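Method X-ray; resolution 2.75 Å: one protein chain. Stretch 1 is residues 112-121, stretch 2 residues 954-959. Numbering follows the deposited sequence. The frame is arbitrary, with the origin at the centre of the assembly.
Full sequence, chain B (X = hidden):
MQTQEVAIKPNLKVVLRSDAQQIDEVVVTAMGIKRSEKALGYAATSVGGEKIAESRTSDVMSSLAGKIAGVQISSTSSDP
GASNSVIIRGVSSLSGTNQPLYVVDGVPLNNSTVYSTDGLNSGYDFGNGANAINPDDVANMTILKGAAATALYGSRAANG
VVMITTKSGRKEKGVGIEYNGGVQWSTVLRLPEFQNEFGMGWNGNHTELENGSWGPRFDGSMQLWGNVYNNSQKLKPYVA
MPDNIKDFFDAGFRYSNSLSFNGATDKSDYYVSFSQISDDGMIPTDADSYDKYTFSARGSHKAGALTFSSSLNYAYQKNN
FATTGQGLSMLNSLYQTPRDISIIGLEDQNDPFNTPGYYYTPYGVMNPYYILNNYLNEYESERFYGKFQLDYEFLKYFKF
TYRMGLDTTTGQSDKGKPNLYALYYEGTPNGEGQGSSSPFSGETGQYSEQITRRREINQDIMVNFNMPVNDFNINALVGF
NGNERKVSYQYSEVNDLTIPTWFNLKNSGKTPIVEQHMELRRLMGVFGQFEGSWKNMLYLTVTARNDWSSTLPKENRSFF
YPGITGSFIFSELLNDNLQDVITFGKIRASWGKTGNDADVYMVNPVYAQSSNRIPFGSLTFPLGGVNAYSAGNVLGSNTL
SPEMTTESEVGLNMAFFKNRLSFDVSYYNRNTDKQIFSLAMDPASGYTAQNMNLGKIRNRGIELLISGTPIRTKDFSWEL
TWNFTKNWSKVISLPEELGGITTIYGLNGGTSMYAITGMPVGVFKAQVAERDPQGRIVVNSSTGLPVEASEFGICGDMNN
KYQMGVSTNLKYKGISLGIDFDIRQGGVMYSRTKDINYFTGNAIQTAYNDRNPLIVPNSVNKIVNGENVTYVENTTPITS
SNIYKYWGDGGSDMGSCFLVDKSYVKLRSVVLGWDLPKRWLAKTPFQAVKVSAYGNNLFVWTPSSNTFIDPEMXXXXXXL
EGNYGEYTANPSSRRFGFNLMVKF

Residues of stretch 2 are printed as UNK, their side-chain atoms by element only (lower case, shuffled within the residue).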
ATOM      1  N   SER B 112     -22.100  10.717  -8.192  1.00 32.47           N
ATOM      2  CA  SER B 112     -21.424   9.490  -7.819  1.00 24.02           C
ATOM      3  C   SER B 112     -21.466   9.319  -6.319  1.00 23.65           C
ATOM      4  O   SER B 112     -21.406  10.291  -5.572  1.00 23.67           O
ATOM      5  CB  SER B 112     -19.988   9.506  -8.315  1.00 23.90           C
ATOM      6  OG  SER B 112     -19.967   9.568  -9.726  1.00 24.16           O
ATOM      7  N   THR B 113     -21.577   8.082  -5.877  1.00 23.46           N
ATOM      8  CA  THR B 113     -21.717   7.795  -4.465  1.00 23.25           C
ATOM      9  C   THR B 113     -20.448   7.141  -3.962  1.00 23.04           C
ATOM     10  O   THR B 113     -19.813   6.367  -4.675  1.00 26.38           O
ATOM     11  CB  THR B 113     -22.935   6.906  -4.210  1.00 27.76           C
ATOM     12  OG1 THR B 113     -23.088   6.660  -2.809  1.00 23.07           O
ATOM     13  CG2 THR B 113     -22.811   5.607  -4.942  1.00 35.58           C
ATOM     14  N   VAL B 114     -20.076   7.474  -2.741  1.00 22.93           N
ATOM     15  CA  VAL B 114     -18.872   6.968  -2.117  1.00 22.77           C
ATOM     16  C   VAL B 114     -19.307   6.245  -0.862  1.00 22.62           C
ATOM     17  O   VAL B 114     -19.611   6.880   0.152  1.00 22.62           O
ATOM     18  CB  VAL B 114     -17.871   8.085  -1.810  1.00 27.44           C
ATOM     19  CG1 VAL B 114     -16.767   7.577  -0.938  1.00 22.69           C
ATOM     20  CG2 VAL B 114     -17.300   8.640  -3.094  1.00 33.03           C
ATOM     21  N   TYR B 115     -19.365   4.918  -0.935  1.00 38.48           N
ATOM     22  CA  TYR B 115     -19.719   4.097   0.208  1.00 25.76           C
ATOM     23  C   TYR B 115     -18.934   2.800   0.141  1.00 31.24           C
ATOM     24  O   TYR B 115     -18.414   2.424  -0.905  1.00 22.35           O
ATOM     25  CB  TYR B 115     -21.222   3.815   0.275  1.00 22.47           C
ATOM     26  CG  TYR B 115     -21.728   2.884  -0.787  1.00 22.53           C
ATOM     27  CD1 TYR B 115     -21.975   3.334  -2.072  1.00 22.68           C
ATOM     28  CD2 TYR B 115     -21.980   1.558  -0.502  1.00 22.49           C
ATOM     29  CE1 TYR B 115     -22.439   2.497  -3.032  1.00 22.78           C
ATOM     30  CE2 TYR B 115     -22.438   0.716  -1.461  1.00 22.59           C
ATOM     31  CZ  TYR B 115     -22.666   1.191  -2.723  1.00 22.73           C
ATOM     32  OH  TYR B 115     -23.113   0.354  -3.699  1.00 22.88           O
ATOM     33  N   SER B 116     -18.869   2.121   1.279  1.00 28.16           N
ATOM     34  CA  SER B 116     -18.050   0.927   1.439  1.00 22.16           C
ATOM     35  C   SER B 116     -18.515  -0.235   0.569  1.00 24.96           C
ATOM     36  O   SER B 116     -19.709  -0.472   0.398  1.00 36.89           O
ATOM     37  CB  SER B 116     -18.065   0.517   2.893  1.00 22.11           C
ATOM     38  OG  SER B 116     -17.458  -0.724   3.056  1.00 22.08           O
ATOM     39  N   THR B 117     -17.558  -0.970   0.023  1.00 26.49           N
ATOM     40  CA  THR B 117     -17.846  -2.100  -0.847  1.00 29.27           C
ATOM     41  C   THR B 117     -18.001  -3.398  -0.075  1.00 32.68           C
ATOM     42  O   THR B 117     -18.382  -4.414  -0.660  1.00 33.85           O
ATOM     43  CB  THR B 117     -16.743  -2.243  -1.896  1.00 26.76           C
ATOM     44  OG1 THR B 117     -15.567  -2.792  -1.289  1.00 26.31           O
ATOM     45  CG2 THR B 117     -16.393  -0.891  -2.452  1.00 24.84           C
ATOM     46  N   ASP B 118     -17.732  -3.381   1.221  1.00 28.64           N
ATOM     47  CA  ASP B 118     -17.965  -4.519   2.103  1.00 22.22           C
ATOM     48  C   ASP B 118     -18.817  -4.020   3.249  1.00 22.19           C
ATOM     49  O   ASP B 118     -18.310  -3.698   4.317  1.00 22.15           O
ATOM     50  CB  ASP B 118     -16.674  -5.108   2.593  1.00 43.64           C
ATOM     51  CG  ASP B 118     -16.891  -6.253   3.537  1.00 40.05           C
ATOM     52  OD1 ASP B 118     -17.182  -7.363   3.059  1.00 53.53           O
ATOM     53  OD2 ASP B 118     -16.782  -6.046   4.755  1.00 31.03           O
ATOM     54  N   GLY B 119     -20.125  -3.979   3.033  1.00 46.31           N
ATOM     55  CA  GLY B 119     -21.031  -3.519   4.069  1.00 30.87           C
ATOM     56  C   GLY B 119     -21.109  -4.407   5.285  1.00 26.16           C
ATOM     57  O   GLY B 119     -21.666  -3.979   6.297  1.00 22.34           O
ATOM     58  N   LEU B 120     -20.554  -5.615   5.224  1.00 46.22           N
ATOM     59  CA  LEU B 120     -20.736  -6.533   6.335  1.00 22.44           C
ATOM     60  C   LEU B 120     -19.744  -6.278   7.452  1.00 22.39           C
ATOM     61  O   LEU B 120     -20.061  -6.494   8.624  1.00 23.33           O
ATOM     62  CB  LEU B 120     -20.605  -7.965   5.851  1.00 22.55           C
ATOM     63  CG  LEU B 120     -21.408  -8.353   4.622  1.00 22.64           C
ATOM     64  CD1 LEU B 120     -21.272  -9.840   4.396  1.00 22.80           C
ATOM     65  CD2 LEU B 120     -22.848  -7.961   4.799  1.00 22.72           C
ATOM     66  N   ASN B 121     -18.545  -5.817   7.120  1.00 50.22           N
ATOM     67  CA  ASN B 121     -17.495  -5.690   8.116  1.00 22.31           C
ATOM     68  C   ASN B 121     -16.972  -4.282   8.299  1.00 22.23           C
ATOM     69  O   ASN B 121     -16.444  -3.983   9.373  1.00 22.98           O
ATOM     70  CB  ASN B 121     -16.322  -6.613   7.765  1.00 22.35           C
ATOM     71  CG  ASN B 121     -16.749  -8.037   7.653  1.00 22.46           C
ATOM     72  OD1 ASN B 121     -17.012  -8.691   8.646  1.00 22.58           O
ATOM     73  ND2 ASN B 121     -16.867  -8.517   6.440  1.00 23.17           N
ATOM     74  N   UNK B 954     -29.758   1.593   5.506  1.00 28.63           N
ATOM     75  CA  UNK B 954     -29.037   0.566   4.761  1.00 23.13           C
ATOM     76  C   UNK B 954     -27.574   0.527   5.153  1.00 22.90           C
ATOM     77  O   UNK B 954     -27.053   1.420   5.812  1.00 22.84           O
ATOM     78  c   UNK B 954     -28.144   1.796   2.792  1.00 23.05           C
ATOM     79  o   UNK B 954     -28.819  -0.469   2.623  1.00 23.14           O
ATOM     80  c   UNK B 954     -29.126   0.763   3.259  1.00 23.18           C
ATOM     81  N   UNK B 955     -26.915  -0.539   4.725  1.00 22.80           N
ATOM     82  CA  UNK B 955     -25.469  -0.645   4.779  1.00 22.61           C
ATOM     83  C   UNK B 955     -24.905  -0.954   3.418  1.00 22.57           C
ATOM     84  O   UNK B 955     -23.719  -1.248   3.300  1.00 22.45           O
ATOM     85  c   UNK B 955     -25.034  -1.715   5.764  1.00 22.57           C
ATOM     86  o   UNK B 955     -25.202  -1.237   7.073  1.00 22.61           O
ATOM     87  N   UNK B 956     -25.716  -0.861   2.393  1.00 22.70           N
ATOM     88  CA  UNK B 956     -25.360  -1.339   1.080  1.00 22.72           C
ATOM     89  C   UNK B 956     -25.680  -0.297   0.025  1.00 25.87           C
ATOM     90  O   UNK B 956     -25.961  -0.625  -1.121  1.00 24.82           O
ATOM     91  c   UNK B 956     -25.916  -3.634   1.952  1.00 23.17           C
ATOM     92  c   UNK B 956     -26.923  -3.801   2.870  1.00 22.93           C
ATOM     93  c   UNK B 956     -26.063  -2.666   0.818  1.00 24.71           C
ATOM     94  c   UNK B 956     -26.774  -4.659   3.921  1.00 22.93           C
ATOM     95  c   UNK B 956     -24.584  -5.190   3.172  1.00 22.70           C
ATOM     96  c   UNK B 956     -24.743  -4.330   2.125  1.00 22.70           C
ATOM     97  c   UNK B 956     -25.598  -5.362   4.077  1.00 22.81           C
ATOM     98  N   UNK B 957     -25.639   0.964   0.400  1.00 27.40           N
ATOM     99  CA  UNK B 957     -25.662   2.032  -0.572  1.00 27.41           C
ATOM    100  C   UNK B 957     -27.038   2.584  -0.872  1.00 32.22           C
ATOM    101  O   UNK B 957     -28.062   2.172  -0.330  1.00 33.61           O
ATOM    102  N   UNK B 958     -27.052   3.553  -1.771  1.00 28.52           N
ATOM    103  CA  UNK B 958     -28.254   4.304  -2.062  1.00 25.54           C
ATOM    104  C   UNK B 958     -28.949   3.839  -3.321  1.00 23.71           C
ATOM    105  O   UNK B 958     -29.757   4.584  -3.864  1.00 23.96           O
ATOM    106  c   UNK B 958     -27.907   5.778  -2.196  1.00 27.07           C
ATOM    107  c   UNK B 958     -27.105   6.066  -3.436  1.00 32.64           C
ATOM    108  o   UNK B 958     -26.373   5.225  -3.914  1.00 23.46           O
ATOM    109  n   UNK B 958     -27.247   7.260  -3.967  1.00 40.50           N
ATOM    110  N   UNK B 959     -28.634   2.654  -3.829  1.00 24.98           N
ATOM    111  CA  UNK B 959     -29.371   2.198  -4.994  1.00 26.50           C
ATOM    112  C   UNK B 959     -29.997   0.836  -4.736  1.00 24.01           C
ATOM    113  O   UNK B 959     -30.419   0.545  -3.614  1.00 23.94           O
ATOM    114  c   UNK B 959     -28.476   2.166  -6.223  1.00 23.97           C
ATOM    115  c   UNK B 959     -29.252   2.370  -7.487  1.00 24.32           C
ATOM    116  o   UNK B 959     -30.011   1.466  -7.849  1.00 24.57           O
ATOM    117  o   UNK B 959     -29.145   3.434  -8.115  1.00 25.78           O
TER

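Position 954 carries three side-chain atoms: one carbon bonded to the backbone, branching to one oxygen and one carbon. None of them touches stretch 1. A beta-branched side chain with a hydroxyl and a methyl is threonine. Its nearest side-chain approach is 7.0 Å, from Thr954 CG2 to Tyr115 CD2, so it takes no part in the contact. Thr954 instead shapes its own loop, because the backbone N of position 956 donates a hydrogen bond to Thr954 OG1 at 3.1 Å, with an N-H...acceptor angle of 154°.

Position 955 has one carbon followed by one oxygen, unbranched. Its CA-to-CB bond points sideways, and what reaches stretch 1 most closely is the backbone: the O of position 955 lies 3.6 Å from Gly119 CA. The side chain is that of serine, and its hydroxyl is hydrogen-bonded elsewhere in the structure. Gly119 CA and Ser955 CA are 5.3 Å apart. An ideal CB on Gly119 would fall 2.5 Å from Ser955 O, a clash.

Position 956 shows seven carbons and no heteroatom: one carbon, then a six-membered ring. Its CA-to-CB bond points away from stretch 1, yet, with chi1 at -48° (m), the ring end comes nearer, and a ring carbon of position 956 lies 3.7 Å from Leu120 CD2, which sits at the ring edge, near its plane. With no oxygen on the ring, this is phenylalanine, and the ring carbon is CE1. Phe956 CE1 also lies 4.0 Å from Gly119 CA. An ideal CB on Gly119 would lie only 2.8 Å from Phe956 CE1, so the ring occupies space that the glycine leaves free.

Position 957 has no side-chain atoms. Its CA lies over one face of the Tyr115 ring, 3.7 Å from the ring centroid and 14° off the ring normal, a CH-pi contact. The residue is glycine, and two independent lines of geometry agree with this. At phi/psi of 94/-179° a CB would be jammed against the carbonyl oxygen of the preceding residue, and a CB on Gly957 would point toward stretch 1, 2.5 Å from Tyr115 CZ.

Position 958 has two carbons, the second carrying one oxygen and one nitrogen. Its CA-to-CB bond points sideways, but the end comes nearer, placing the side-chain oxygen of position 958 3.7 Å from Thr113 CG2. This terminal amide, one carbon shorter than that of glutamine, identifies asparagine. Asn958 ND2 is hydrogen-bonded elsewhere in the structure.

Position 959 has two carbons, the second bearing two oxygens, and touches nothing on stretch 1: a carboxylate one carbon from CB, hence aspartate. The side chain of Asp959 comes no nearer than 6.2 Å, from Asp959 CB to Tyr115 OH, and both carboxylate oxygens are engaged outside this contact.

No hydrogen bond crosses between the stretches; the 311 Å² they bury rests on van der Waals contacts and the CH-pi contact. Two glycines, one from each stretch, let backbone approach: Gly119 meets Ser955 O and the Phe956 ring, while Gly957 lies over Tyr115. Leu120 and Thr113 add contacts of their own, with Phe956 and Asn958 respectively.

Stretch 2, residues 954-959: TSFGND
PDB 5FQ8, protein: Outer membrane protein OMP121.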